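Local coordinates for succinate dehydrogenase (Membrane anchor subunit) (Mycolicibacterium smegmatis, PDB 7D6V), which serves as the membrane anchor subunit of succinate dehydrogenase, holds a membrane-embedded Rieske-type iron-sulfur cluster and binds ubiquinone-1, at residues Val163-Ser166 / Leu167-Tyr171. Sequence-based numbering, arbitrary orientation.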
loop_
_atom_site.group_PDB
_atom_site.type_symbol
_atom_site.label_atom_id
_atom_site.label_comp_id
_atom_site.label_asym_id
_atom_site.label_seq_id
_atom_site.Cartn_x
_atom_site.Cartn_y
_atom_site.Cartn_z
ATOM N N VAL C 163 -7.362 -40.589 -0.690
ATOM C CA VAL C 163 -6.056 -41.165 -0.999
ATOM C C VAL C 163 -6.164 -42.679 -1.139
ATOM O O VAL C 163 -5.619 -43.278 -2.079
ATOM C CB VAL C 163 -5.024 -40.767 0.073
ATOM C CG1 VAL C 163 -3.714 -41.495 -0.159
ATOM C CG2 VAL C 163 -4.800 -39.268 0.059
ATOM N N LEU C 164 -6.881 -43.321 -0.215
ATOM C CA LEU C 164 -7.049 -44.771 -0.314
ATOM C C LEU C 164 -7.803 -45.165 -1.585
ATOM O O LEU C 164 -7.429 -46.126 -2.274
ATOM C CB LEU C 164 -7.766 -45.305 0.923
ATOM C CG LEU C 164 -7.109 -45.004 2.267
ATOM C CD1 LEU C 164 -7.777 -45.800 3.371
ATOM C CD2 LEU C 164 -5.622 -45.297 2.219
ATOM N N ILE C 165 -8.868 -44.431 -1.911
ATOM C CA ILE C 165 -9.653 -44.746 -3.101
ATOM C C ILE C 165 -8.845 -44.493 -4.369
ATOM O O ILE C 165 -8.995 -45.212 -5.364
ATOM C CB ILE C 165 -10.972 -43.954 -3.085
ATOM C CG1 ILE C 165 -11.799 -44.340 -1.859
ATOM C CG2 ILE C 165 -11.776 -44.203 -4.349
ATOM C CD1 ILE C 165 -12.988 -43.445 -1.618
ATOM N N SER C 166 -7.981 -43.477 -4.363
ATOM C CA SER C 166 -7.082 -43.253 -5.488
ATOM C C SER C 166 -6.109 -44.411 -5.652
ATOM O O SER C 166 -5.776 -44.793 -6.777
ATOM C CB SER C 166 -6.326 -41.941 -5.303
ATOM O OG SER C 166 -7.144 -40.831 -5.613
ATOM N N LEU C 167 -5.632 -44.975 -4.543
ATOM C CA LEU C 167 -4.792 -46.166 -4.648
ATOM C C LEU C 167 -5.563 -47.333 -5.261
ATOM O O LEU C 167 -5.024 -48.087 -6.082
ATOM C CB LEU C 167 -4.241 -46.544 -3.276
ATOM C CG LEU C 167 -3.161 -45.607 -2.742
ATOM C CD1 LEU C 167 -2.885 -45.885 -1.276
ATOM C CD2 LEU C 167 -1.897 -45.742 -3.561
ATOM N N VAL C 168 -6.827 -47.495 -4.872
ATOM C CA VAL C 168 -7.644 -48.568 -5.445
ATOM C C VAL C 168 -7.825 -48.364 -6.948
ATOM O O VAL C 168 -7.709 -49.309 -7.743
ATOM C CB VAL C 168 -8.996 -48.652 -4.713
ATOM C CG1 VAL C 168 -10.005 -49.423 -5.540
ATOM C CG2 VAL C 168 -8.815 -49.297 -3.357
ATOM N N ASN C 169 -8.106 -47.128 -7.361
ATOM C CA ASN C 169 -8.249 -46.830 -8.782
ATOM C C ASN C 169 -6.941 -47.022 -9.539
ATOM O O ASN C 169 -6.957 -47.427 -10.706
ATOM C CB ASN C 169 -8.767 -45.406 -8.970
ATOM C CG ASN C 169 -10.200 -45.249 -8.525
ATOM O OD1 ASN C 169 -10.954 -46.217 -8.476
ATOM N ND2 ASN C 169 -10.587 -44.026 -8.193
ATOM N N THR C 170 -5.807 -46.722 -8.907
ATOM C CA THR C 170 -4.518 -46.978 -9.536
ATOM C C THR C 170 -4.307 -48.469 -9.755
ATOM O O THR C 170 -3.801 -48.887 -10.802
ATOM C CB THR C 170 -3.396 -46.397 -8.682
ATOM O OG1 THR C 170 -3.765 -45.085 -8.248
ATOM C CG2 THR C 170 -2.110 -46.313 -9.481
ATOM N N TYR C 171 -4.687 -49.286 -8.774
ATOM C CA TYR C 171 -4.609 -50.731 -8.963
ATOM C C TYR C 171 -5.486 -51.176 -10.126
ATOM O O TYR C 171 -5.073 -52.005 -10.948
ATOM C CB TYR C 171 -5.012 -51.452 -7.677
ATOM C CG TYR C 171 -5.008 -52.953 -7.809
ATOM C CD1 TYR C 171 -3.843 -53.680 -7.640
ATOM C CD2 TYR C 171 -6.169 -53.645 -8.117
ATOM C CE1 TYR C 171 -3.834 -55.048 -7.768
ATOM C CE2 TYR C 171 -6.167 -55.012 -8.248
ATOM C CZ TYR C 171 -4.998 -55.709 -8.072
ATOM O OH TYR C 171 -5.000 -57.077 -8.201
#
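The hydroxyl of T170 stands anti to its own carbonyl carbon and beside its backbone N (chi1 -44°), which swings OG1 back along the helix onto the carbonyl of S166, one turn earlier. OG1 donates to S166 O at 2.5 Å, while the backbone T170 N donates to the same oxygen at 2.9 Å. The two donors arrive from opposite faces of the carbonyl plane, OG1 being tilted 32° out of it. N169 also folds back, its CG lying beside the backbone N (chi1 -69°), and its amide runs alongside I165, where ND2 lies 4.0 Å from the I165 CG2 methyl. These residues span about two turns of helix 155-175, whose regular i to i+4 bonding includes N169 N to I165 O at 2.9 Å. Helix 188-204 covers the S166 and T170 side, where W200 NE1 forms a hydrogen bond with T170 OG1, and I165 packs against F106 and L107 of helix 104-112. The exposed L164 and L167 side chains meet loosely through their methyls, CD2 of L164 lying 4.5 Å from CD1 of L167. The V163 side chain is about 10 Å from the iron-sulfur cluster.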